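2-hydroxyhepta-2,4-diene-1, 7-dioateisomerase (Mycobacterium abscessus, PDB 3R6O) is probably a magnesium-binding isomerase of the fumarylacetoacetate hydrolase family, with 2-hydroxyhepta-2,4-diene-1,7-dioate as its likely substrate. Local coordinates at residues Gln176-Val181 with Thr233-Phe238; Leu242-Glu247 with Tyr297-Asp302. All coordinates share one frame; numbering follows the deposited sequence.

Contact 1 (176-181 with 233-238) and contact 2 (242-247 with 297-302) lie on opposite sides of the chain's centre, with their own centres about 32 Å apart, and both belong to the C-terminal fumarylacetoacetate hydrolase region. They follow one another in series: contact 1 is complete before contact 2 begins, and the strand 239-244 leads from one to the other. Contact 1 packs the chain entering that strand against the turn that leads into strand 181-192, which carries the magnesium ligand D189, and against the first residue of 181-192. Contact 2 ties the far end of strand 239-244, a hairpin, to the loop entering strand 303-308. One strand thus has its approach and its exit each packed against another loop.

Contact 1 (Gln176-Val181 with Thr233-Phe238); sequences QAIKHV and TTFETF
The phenyl ring of F235 packs against the 3-10 turn that includes 178-180 and meets three residues there in different ways. I178 lies over one face: its CD1 stands 3.9 Å from the centroid of the F235 ring and only 9° off the ring normal, a CH-pi contact over the middle of the ring. With CG1 anti to the backbone N (chi1 -175°), the longer branch of I178 runs alongside the phenylalanine in the opposite direction, while its CG2 meets the backbone of the other segment, 3.7 Å from T233 O. V181 comes instead to the rim of the ring, its side chain crossing that of F235 at about a right angle, with CG2 in the ring plane and 3.7 Å from F235 CE1. The far end of the ring is pressed against backbone, F235 CZ lying 3.5 Å from I178 CA, and A177 CB adds a looser contact with F235 CE2 at 4.0 Å. Helix 261-269 backs the cluster, A262 touching both A177 and F235 and V265 touching A177 and V181. This is plain apolar packing away from the metal site, a loop phenylalanine against a 3-10 turn that leads into a strand of the large mixed sheet.

Contact 2 (Leu242-Glu247 with Tyr297-Asp302); sequences LRINGE and YLRPGD
I244 and N245 lead out of strand 239-244 into a type I' turn that ends at E247, and across from them R299 to D302 form a type II turn. The first turn is a two-residue beta-hairpin, closed by reciprocal backbone bonds between I244 and E247; the second is closed by D302 N to R299 O. The two turns come nearest at N245 and D302, whose CA atoms are 6.2 Å apart. N245 and G246 both have positive phi, as a type I' turn requires, and so does G301 at the third position of the type II turn.

The polar link is N245 ND2 to D302 OD1, 2.9 Å with an angle of 151° at the hydrogen. The amide meets the carboxylate from above its plane, the two groups being turned 56° to each other. D302 is held from its own side by R299: NE bonds to the syn lone pair of D302 OD2 at 3.1 Å, nearly straight at 173° and in the guanidinium plane, while R299 N grips the same oxygen from above. A bend at chi3 folds the arginine back over its turn to make this salt bridge, in which NH2 adds a weak bond to D302 OD1. A water accepts from N245 ND2 and, weakly, from R299 NH2. Beneath this network, I244 CG2 packs 3.6 Å from D302 CG, and I244 CD1 meets L298 CD2 at 3.6 Å, the two side chains crossing at about a right angle.

The other end of the N245 amide, OD1, accepts from V303 N, which ties the hairpin to the start of strand 303-308. That strand pairs antiparallel with 239-244 in the five-stranded mixed sheet, and Y157 of strand 155-165 packs against both I244 and L298.

Contact 1 (Gln176-Val181 with Thr233-Phe238)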
loop_
_atom_site.group_PDB
_atom_site.type_symbol
_atom_site.label_atom_id
_atom_site.label_comp_id
_atom_site.label_asym_id
_atom_site.label_seq_id
_atom_site.Cartn_x
_atom_site.Cartn_y
_atom_site.Cartn_z
ATOM N N GLN A 176 -11.376 -18.886 11.403
ATOM C CA GLN A 176 -12.083 -18.274 10.285
ATOM C C GLN A 176 -11.165 -17.724 9.198
ATOM O O GLN A 176 -11.651 -17.347 8.155
ATOM C CB GLN A 176 -12.947 -17.107 10.771
ATOM C CG GLN A 176 -13.862 -17.345 11.991
ATOM C CD GLN A 176 -15.026 -18.257 11.713
ATOM O OE1 GLN A 176 -14.858 -19.285 11.092
ATOM N NE2 GLN A 176 -16.226 -17.882 12.172
ATOM N N ALA A 177 -9.850 -17.704 9.414
ATOM C CA ALA A 177 -8.898 -17.211 8.407
ATOM C C ALA A 177 -9.132 -17.814 7.002
ATOM O O ALA A 177 -9.071 -17.106 6.004
ATOM C CB ALA A 177 -7.497 -17.495 8.842
ATOM N N ILE A 178 -9.374 -19.119 6.935
ATOM C CA ILE A 178 -9.544 -19.845 5.658
ATOM C C ILE A 178 -10.715 -19.286 4.824
ATOM O O ILE A 178 -10.634 -19.235 3.575
ATOM C CB ILE A 178 -9.694 -21.404 5.882
ATOM C CG1 ILE A 178 -9.756 -22.164 4.547
ATOM C CG2 ILE A 178 -10.958 -21.737 6.725
ATOM C CD1 ILE A 178 -8.568 -21.948 3.632
ATOM N N LYS A 179 -11.776 -18.847 5.510
ATOM C CA LYS A 179 -12.956 -18.241 4.874
ATOM C C LYS A 179 -12.665 -16.908 4.166
ATOM O O LYS A 179 -13.480 -16.485 3.329
ATOM C CB LYS A 179 -14.075 -18.028 5.901
ATOM N N HIS A 180 -11.545 -16.265 4.510
ATOM C CA HIS A 180 -11.109 -15.003 3.915
ATOM C C HIS A 180 -10.019 -15.130 2.852
ATOM O O HIS A 180 -9.560 -14.105 2.323
ATOM C CB HIS A 180 -10.620 -14.034 5.012
ATOM C CG HIS A 180 -11.692 -13.622 5.958
ATOM N ND1 HIS A 180 -12.401 -12.448 5.820
ATOM C CD2 HIS A 180 -12.201 -14.247 7.046
ATOM C CE1 HIS A 180 -13.287 -12.369 6.795
ATOM N NE2 HIS A 180 -13.179 -13.441 7.556
ATOM N N VAL A 181 -9.556 -16.353 2.567
ATOM C CA VAL A 181 -8.509 -16.538 1.574
ATOM C C VAL A 181 -9.110 -17.125 0.289
ATOM O O VAL A 181 -9.683 -18.203 0.284
ATOM C CB VAL A 181 -7.316 -17.391 2.131
ATOM C CG1 VAL A 181 -6.394 -17.799 1.030
ATOM C CG2 VAL A 181 -6.551 -16.585 3.238
ATOM N N THR A 233 -11.240 -27.010 3.836
ATOM C CA THR A 233 -11.661 -26.485 5.149
ATOM C C THR A 233 -10.488 -26.020 6.004
ATOM O O THR A 233 -10.683 -25.393 7.065
ATOM C CB THR A 233 -12.477 -27.530 5.929
ATOM O OG1 THR A 233 -11.717 -28.744 6.077
ATOM C CG2 THR A 233 -13.766 -27.814 5.191
ATOM N N THR A 234 -9.272 -26.299 5.527
ATOM C CA THR A 234 -8.066 -25.843 6.181
ATOM C C THR A 234 -7.097 -25.339 5.118
ATOM O O THR A 234 -7.356 -25.443 3.912
ATOM C CB THR A 234 -7.381 -26.966 6.951
ATOM O OG1 THR A 234 -7.135 -28.050 6.051
ATOM C CG2 THR A 234 -8.238 -27.438 8.122
ATOM N N PHE A 235 -5.985 -24.784 5.560
ATOM C CA PHE A 235 -4.944 -24.360 4.622
ATOM C C PHE A 235 -4.153 -25.558 4.135
ATOM O O PHE A 235 -4.105 -26.598 4.804
ATOM C CB PHE A 235 -4.020 -23.314 5.268
ATOM C CG PHE A 235 -4.679 -21.981 5.421
ATOM C CD1 PHE A 235 -4.668 -21.064 4.375
ATOM C CD2 PHE A 235 -5.388 -21.677 6.567
ATOM C CE1 PHE A 235 -5.348 -19.876 4.499
ATOM C CE2 PHE A 235 -6.036 -20.498 6.695
ATOM C CZ PHE A 235 -6.007 -19.582 5.668
ATOM N N GLU A 236 -3.588 -25.425 2.943
ATOM C CA GLU A 236 -2.791 -26.470 2.345
ATOM C C GLU A 236 -1.329 -26.256 2.697
ATOM O O GLU A 236 -0.942 -25.241 3.285
ATOM C CB GLU A 236 -2.964 -26.497 0.822
ATOM C CG GLU A 236 -4.409 -26.764 0.363
ATOM C CD GLU A 236 -4.496 -27.414 -0.999
ATOM O OE1 GLU A 236 -3.474 -27.929 -1.503
ATOM O OE2 GLU A 236 -5.611 -27.452 -1.555
ATOM N N THR A 237 -0.557 -27.273 2.393
ATOM C CA THR A 237 0.883 -27.286 2.594
ATOM C C THR A 237 1.557 -27.205 1.226
ATOM O O THR A 237 1.067 -27.792 0.243
ATOM C CB THR A 237 1.219 -28.545 3.371
ATOM O OG1 THR A 237 0.666 -28.394 4.696
ATOM C CG2 THR A 237 2.718 -28.809 3.453
ATOM N N PHE A 238 2.663 -26.446 1.159
ATOM C CA PHE A 238 3.448 -26.328 -0.067
ATOM C C PHE A 238 4.925 -26.558 0.174
ATOM O O PHE A 238 5.446 -26.241 1.247
ATOM C CB PHE A 238 3.270 -24.955 -0.684
ATOM C CG PHE A 238 1.861 -24.607 -0.893
ATOM C CD1 PHE A 238 1.231 -24.859 -2.097
ATOM C CD2 PHE A 238 1.132 -24.079 0.148
ATOM C CE1 PHE A 238 -0.096 -24.573 -2.249
ATOM C CE2 PHE A 238 -0.181 -23.773 -0.011
ATOM C CZ PHE A 238 -0.798 -24.020 -1.208
#

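Contact 2 (Leu242-Glu247 with Tyr297-Asp302)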
loop_
_atom_site.group_PDB
_atom_site.type_symbol
_atom_site.label_atom_id
_atom_site.label_comp_id
_atom_site.label_asym_id
_atom_site.label_seq_id
_atom_site.Cartn_x
_atom_site.Cartn_y
_atom_site.Cartn_z
ATOM N N LEU A 242 13.835 -22.210 -4.939
ATOM C CA LEU A 242 14.359 -21.206 -5.823
ATOM C C LEU A 242 15.800 -21.552 -6.222
ATOM O O LEU A 242 16.622 -21.926 -5.367
ATOM C CB LEU A 242 14.284 -19.847 -5.119
ATOM C CG LEU A 242 14.757 -18.626 -5.905
ATOM C CD1 LEU A 242 13.958 -17.344 -5.532
ATOM C CD2 LEU A 242 16.298 -18.391 -5.749
ATOM N N ARG A 243 16.059 -21.470 -7.527
ATOM C CA ARG A 243 17.340 -21.698 -8.139
ATOM C C ARG A 243 17.721 -20.452 -8.919
ATOM O O ARG A 243 16.872 -19.692 -9.346
ATOM C CB ARG A 243 17.313 -22.883 -9.132
ATOM C CG ARG A 243 16.747 -24.131 -8.556
ATOM C CD ARG A 243 16.741 -25.304 -9.534
ATOM N NE ARG A 243 16.444 -26.539 -8.815
ATOM C CZ ARG A 243 17.346 -27.406 -8.347
ATOM N NH1 ARG A 243 18.666 -27.248 -8.550
ATOM N NH2 ARG A 243 16.913 -28.466 -7.689
ATOM N N ILE A 244 19.014 -20.274 -9.117
ATOM C CA ILE A 244 19.546 -19.227 -9.974
ATOM C C ILE A 244 20.517 -19.885 -10.925
ATOM O O ILE A 244 21.450 -20.548 -10.488
ATOM C CB ILE A 244 20.209 -18.134 -9.177
ATOM C CG1 ILE A 244 19.140 -17.348 -8.399
ATOM C CG2 ILE A 244 21.015 -17.176 -10.156
ATOM C CD1 ILE A 244 19.730 -16.303 -7.412
ATOM N N ASN A 245 20.224 -19.755 -12.229
ATOM C CA ASN A 245 20.926 -20.477 -13.275
ATOM C C ASN A 245 21.027 -21.974 -12.989
ATOM O O ASN A 245 22.047 -22.577 -13.231
ATOM C CB ASN A 245 22.318 -19.841 -13.477
ATOM C CG ASN A 245 22.248 -18.335 -13.572
ATOM O OD1 ASN A 245 21.290 -17.767 -14.161
ATOM N ND2 ASN A 245 23.225 -17.657 -12.970
ATOM N N GLY A 246 19.944 -22.569 -12.469
ATOM C CA GLY A 246 19.895 -23.998 -12.256
ATOM C C GLY A 246 20.409 -24.419 -10.888
ATOM O O GLY A 246 20.137 -25.534 -10.444
ATOM N N GLU A 247 21.171 -23.555 -10.227
ATOM C CA GLU A 247 21.701 -23.871 -8.891
ATOM C C GLU A 247 20.695 -23.604 -7.766
ATOM O O GLU A 247 20.110 -22.494 -7.672
ATOM C CB GLU A 247 22.937 -23.055 -8.631
ATOM C CG GLU A 247 23.596 -23.345 -7.315
ATOM C CD GLU A 247 24.790 -22.460 -7.104
ATOM O OE1 GLU A 247 25.016 -21.538 -7.947
ATOM O OE2 GLU A 247 25.487 -22.676 -6.083
ATOM N N TYR A 297 24.143 -12.017 -4.118
ATOM C CA TYR A 297 23.123 -11.112 -4.626
ATOM C C TYR A 297 22.938 -11.309 -6.147
ATOM O O TYR A 297 23.761 -11.925 -6.815
ATOM C CB TYR A 297 23.426 -9.638 -4.289
ATOM C CG TYR A 297 23.473 -9.294 -2.798
ATOM C CD1 TYR A 297 22.378 -9.497 -1.991
ATOM C CD2 TYR A 297 24.594 -8.678 -2.227
ATOM C CE1 TYR A 297 22.396 -9.179 -0.655
ATOM C CE2 TYR A 297 24.627 -8.340 -0.863
ATOM C CZ TYR A 297 23.518 -8.586 -0.089
ATOM O OH TYR A 297 23.521 -8.291 1.264
ATOM N N LEU A 298 21.777 -10.887 -6.648
ATOM C CA LEU A 298 21.430 -11.024 -8.052
ATOM C C LEU A 298 22.431 -10.232 -8.898
ATOM O O LEU A 298 22.789 -9.112 -8.555
ATOM C CB LEU A 298 20.006 -10.559 -8.293
ATOM C CG LEU A 298 18.949 -11.335 -7.491
ATOM C CD1 LEU A 298 17.494 -10.732 -7.669
ATOM C CD2 LEU A 298 19.012 -12.802 -7.890
ATOM N N ARG A 299 22.899 -10.868 -9.966
ATOM C CA ARG A 299 23.889 -10.317 -10.886
ATOM C C ARG A 299 23.206 -10.120 -12.238
ATOM O O ARG A 299 22.283 -10.842 -12.565
ATOM C CB ARG A 299 25.038 -11.295 -11.042
ATOM C CG ARG A 299 25.835 -11.562 -9.731
ATOM C CD ARG A 299 26.659 -12.857 -9.848
ATOM N NE ARG A 299 25.797 -14.040 -10.000
ATOM C CZ ARG A 299 26.190 -15.314 -9.938
ATOM N NH1 ARG A 299 27.464 -15.666 -9.687
ATOM N NH2 ARG A 299 25.272 -16.265 -10.093
ATOM N N PRO A 300 23.631 -9.116 -13.011
ATOM C CA PRO A 300 23.144 -9.019 -14.401
ATOM C C PRO A 300 23.302 -10.319 -15.206
ATOM O O PRO A 300 24.380 -10.937 -15.246
ATOM C CB PRO A 300 23.978 -7.883 -14.981
ATOM C CG PRO A 300 25.204 -7.847 -14.117
ATOM C CD PRO A 300 24.743 -8.192 -12.746
ATOM N N GLY A 301 22.215 -10.761 -15.827
ATOM C CA GLY A 301 22.221 -12.004 -16.553
ATOM C C GLY A 301 21.876 -13.268 -15.763
ATOM O O GLY A 301 21.684 -14.327 -16.367
ATOM N N ASP A 302 21.819 -13.192 -14.432
ATOM C CA ASP A 302 21.229 -14.298 -13.661
ATOM C C ASP A 302 19.780 -14.550 -14.124
ATOM O O ASP A 302 19.083 -13.623 -14.546
ATOM C CB ASP A 302 21.211 -13.981 -12.161
ATOM C CG ASP A 302 22.540 -14.234 -11.477
ATOM O OD1 ASP A 302 23.383 -14.942 -12.047
ATOM O OD2 ASP A 302 22.745 -13.716 -10.344
HETATM O O HOH W 1 25.165 -19.057 -11.476
#